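Local structure of Methylcobalamin\: coenzyme M methyltransferase (Methanosarcina mazei, 4AY7) at residues V86-A90 with M91-I95; V160-L164 with V165-S169. The protein catalyses transfer of a methyl group from a methylated corrinoid to coenzyme M, using a zinc cofactor, in methanogenesis. All blocks are in the same frame, centred on the assembly; numbering follows the deposited sequence.

Interaction 1 (V86-A90 with M91-I95)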
# COMPACT_ATOMS: atom_id res chain seq x y z
N VAL A 86 0.36 6.84 9.76
CA VAL A 86 -0.64 6.73 10.81
C VAL A 86 -0.20 5.85 12.00
O VAL A 86 -0.42 6.20 13.18
CB VAL A 86 -2.01 6.31 10.23
CG1 VAL A 86 -3.07 6.00 11.31
CG2 VAL A 86 -2.57 7.39 9.31
N LEU A 87 0.30 4.67 11.68
CA LEU A 87 0.61 3.70 12.70
C LEU A 87 1.87 4.19 13.43
O LEU A 87 1.96 4.12 14.65
CB LEU A 87 0.79 2.28 12.07
CG LEU A 87 1.24 1.16 13.08
CD1 LEU A 87 0.24 1.13 14.26
CD2 LEU A 87 1.38 -0.19 12.35
N VAL A 88 2.88 4.64 12.71
CA VAL A 88 4.14 5.01 13.39
C VAL A 88 3.92 6.20 14.35
O VAL A 88 4.50 6.24 15.46
CB VAL A 88 5.28 5.26 12.38
CG1 VAL A 88 5.66 3.92 11.71
CG2 VAL A 88 4.91 6.23 11.30
N GLU A 89 3.04 7.11 13.98
CA GLU A 89 2.64 8.17 14.84
C GLU A 89 1.89 7.67 16.06
O GLU A 89 2.12 8.20 17.14
CB GLU A 89 1.73 9.13 14.11
CG GLU A 89 1.26 10.26 14.98
CD GLU A 89 0.48 11.32 14.20
OE1 GLU A 89 -0.32 10.92 13.37
OE2 GLU A 89 0.58 12.56 14.38
N ALA A 90 0.96 6.77 15.89
CA ALA A 90 0.28 6.13 17.04
C ALA A 90 1.26 5.39 17.95
O ALA A 90 1.12 5.49 19.17
CB ALA A 90 -0.83 5.24 16.54
N MET A 91 2.33 4.89 17.37
CA MET A 91 3.44 4.28 18.12
C MET A 91 4.43 5.27 18.78
O MET A 91 5.39 4.82 19.43
CB MET A 91 4.18 3.26 17.26
CG MET A 91 3.40 1.95 16.96
SD MET A 91 3.23 0.98 18.48
CE MET A 91 4.94 0.40 18.52
N GLY A 92 4.25 6.58 18.57
CA GLY A 92 5.06 7.62 19.23
C GLY A 92 5.95 8.48 18.34
O GLY A 92 6.54 9.42 18.80
N CYS A 93 5.98 8.22 17.02
CA CYS A 93 6.67 9.11 16.10
C CYS A 93 6.02 10.51 16.02
O CYS A 93 4.80 10.68 16.12
CB CYS A 93 6.79 8.49 14.68
SG CYS A 93 7.79 6.97 14.60
N GLU A 94 6.87 11.49 15.78
CA GLU A 94 6.45 12.84 15.47
C GLU A 94 6.45 13.04 13.96
O GLU A 94 7.42 12.74 13.32
CB GLU A 94 7.35 13.86 16.23
CG GLU A 94 7.24 15.37 15.87
CD GLU A 94 5.89 16.02 16.16
OE1 GLU A 94 5.13 15.49 17.01
OE2 GLU A 94 5.59 17.10 15.54
N ILE A 95 5.35 13.55 13.43
CA ILE A 95 5.13 13.63 11.98
C ILE A 95 5.05 15.09 11.47
O ILE A 95 4.42 15.97 12.07
CB ILE A 95 3.77 12.97 11.66
CG1 ILE A 95 3.69 11.52 12.21
CG2 ILE A 95 3.45 13.02 10.16
CD1 ILE A 95 4.76 10.57 11.74
O HOH W 1 2.86 13.65 15.20
O HOH W 2 2.82 10.49 18.27

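Interaction 2 (V160-L164 with V165-S169)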
# COMPACT_ATOMS: atom_id res chain seq x y z
N VAL A 160 7.84 0.41 9.81
CA VAL A 160 7.42 0.79 11.16
C VAL A 160 8.58 0.61 12.13
O VAL A 160 8.83 1.51 12.92
CB VAL A 160 6.23 -0.06 11.69
CG1 VAL A 160 6.04 0.17 13.17
CG2 VAL A 160 4.97 0.25 10.88
N ALA A 161 9.34 -0.48 12.02
CA ALA A 161 10.45 -0.69 12.93
C ALA A 161 11.50 0.40 12.72
O ALA A 161 12.03 0.96 13.68
CB ALA A 161 11.10 -2.04 12.68
N SER A 162 11.78 0.69 11.47
CA SER A 162 12.75 1.70 11.08
C SER A 162 12.37 3.08 11.58
O SER A 162 13.24 3.87 12.05
CB SER A 162 12.86 1.73 9.56
OG SER A 162 13.88 2.61 9.18
N ASP A 163 11.08 3.39 11.51
CA ASP A 163 10.58 4.68 12.09
C ASP A 163 10.58 4.72 13.63
O ASP A 163 10.78 5.85 14.19
CB ASP A 163 9.20 5.05 11.55
CG ASP A 163 9.23 5.44 10.06
OD1 ASP A 163 10.25 5.97 9.52
OD2 ASP A 163 8.17 5.35 9.45
N LEU A 164 10.53 3.56 14.31
CA LEU A 164 10.57 3.58 15.77
C LEU A 164 11.95 4.03 16.20
O LEU A 164 12.10 4.71 17.22
CB LEU A 164 10.31 2.21 16.36
CG LEU A 164 8.88 1.74 16.23
CD1 LEU A 164 8.73 0.33 16.78
CD2 LEU A 164 7.89 2.70 16.82
N VAL A 165 12.98 3.61 15.45
CA VAL A 165 14.36 3.75 15.90
C VAL A 165 15.23 4.69 15.04
O VAL A 165 16.37 4.99 15.41
CB VAL A 165 15.05 2.36 16.05
CG1 VAL A 165 14.14 1.44 16.89
CG2 VAL A 165 15.31 1.71 14.72
N SER A 166 14.68 5.20 13.95
CA SER A 166 15.43 5.98 12.93
C SER A 166 16.05 4.97 11.90
O SER A 166 16.50 3.87 12.23
CB SER A 166 16.50 6.92 13.56
OG SER A 166 17.75 6.24 13.87
N VAL A 167 16.10 5.35 10.62
CA VAL A 167 16.66 4.44 9.66
C VAL A 167 18.17 4.32 9.91
O VAL A 167 18.75 3.25 9.70
CB VAL A 167 16.35 4.83 8.19
CG1 VAL A 167 17.09 6.07 7.78
CG2 VAL A 167 16.73 3.66 7.29
N LYS A 168 18.79 5.36 10.42
CA LYS A 168 20.22 5.28 10.71
C LYS A 168 20.57 4.23 11.81
O LYS A 168 21.54 3.48 11.69
CB LYS A 168 20.69 6.65 11.10
CG LYS A 168 22.17 6.77 11.28
CD LYS A 168 22.49 8.12 11.91
CE LYS A 168 23.78 8.06 12.71
NZ LYS A 168 24.95 8.08 11.79
N SER A 169 19.78 4.19 12.89
CA SER A 169 19.97 3.19 13.94
C SER A 169 19.60 1.82 13.40
O SER A 169 20.24 0.82 13.65
CB SER A 169 19.12 3.50 15.15
OG SER A 169 19.46 4.78 15.66

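Interaction 1 (V86-A90 with M91-I95)
Two bonds that return to V88 and E89 end the short helix 86-90 in a Schellman motif. C93 N donates to V88 O at 2.9 Å, stepping back five residues, and G92 N donates to E89 O at 3.0 Å from above the carbonyl plane rather than on a lone pair. The positive phi of G92 (115°) makes the reversal, at angles that suit glycine, since a CB would crowd the preceding carbonyl oxygen. Just before it, M91 N still closes an ordinary helical turn on L87 O. The reversal brings the sulfur of C93 alongside V88, SG lying 3.8 Å from V88 CB. E89 runs extended past I95, its CG opposite the backbone N (chi1 179°), and its CB meets I95 CG1 at 3.6 Å. The carboxylate beyond is held by a salt bridge from OE1 to R129. Further out, E155 takes up V88 N at the start of the helix, M91 packs on helix 178-202, and E94 pairs with T107 in the antiparallel hairpin. Two waters fill in across the turn: one accepts from I95 N beside E89 OE2, and the other donates to E89 O at 2.6 Å and to C93 O at 2.9 Å.

Interaction 2 (V160-L164 with V165-S169)
V165 N sends its hydrogen back between two carbonyls, A161 O at 3.3 Å and S162 O at 3.4 Å, and both bonds are weak. A single donor is thus shared by two acceptors as the helical turn opens out. One step earlier L164 N is similarly divided, with a sound bond to V160 O and a weaker one to A161 O. After V165 the chain leaves helical geometry at S166, whose phi is positive (87°), and S166 N comes to lie 2.7 Å from S162 O. Two positions of the last turn have partners beyond the two segments: D163 O accepts from H109 ND1, and the backbone of L164 is bonded to that of Y111. On the far side of the bend, S166 caps the following helix. Its OG accepts from S169 N at 3.0 Å and 159°, a capping bond to an amide in the first turn of the new helix. S169 OG in turn is bonded to P112 O. Side-chain packing completes the join. V165 CG1 stands anti to its own carbonyl carbon (chi1 -50°), which leaves CG2 between the backbone N and the carbonyl carbon, 3.5 Å from A161 O. V165 CG1 itself rests 3.9 Å from L164 CB; around V165 lie L115, F170 and W173. Helix 157-165 therefore passes to helix 167-176 through a tight helix-to-helix bend, with a positive-phi serine serving as the N-cap, within the TIM-barrel fold of the uroporphyrinogen decarboxylase family.

In the fold
Following the chain, strand 78-80 of the parallel barrel sheet leads to helix 86-90, where interaction 1 turns the backbone into strand 94-96 of the small hairpin. Strand 105-108 completes the hairpin, helix 130-144 and strand 150-155 follow, and then interaction 2 joins helix 157-165 to helix 167-176. The two contacts lie in series, each closing a local turn, and neither encloses nor crosses the other. They nevertheless meet in space, their centres about 12 Å apart: V88 CG1 packs on V160 CA at 3.6 Å, and M91 CB on L164 CD2 at 3.8 Å. The two excursions after neighbouring strands are thereby tied together, with helix 178-202 packing against both.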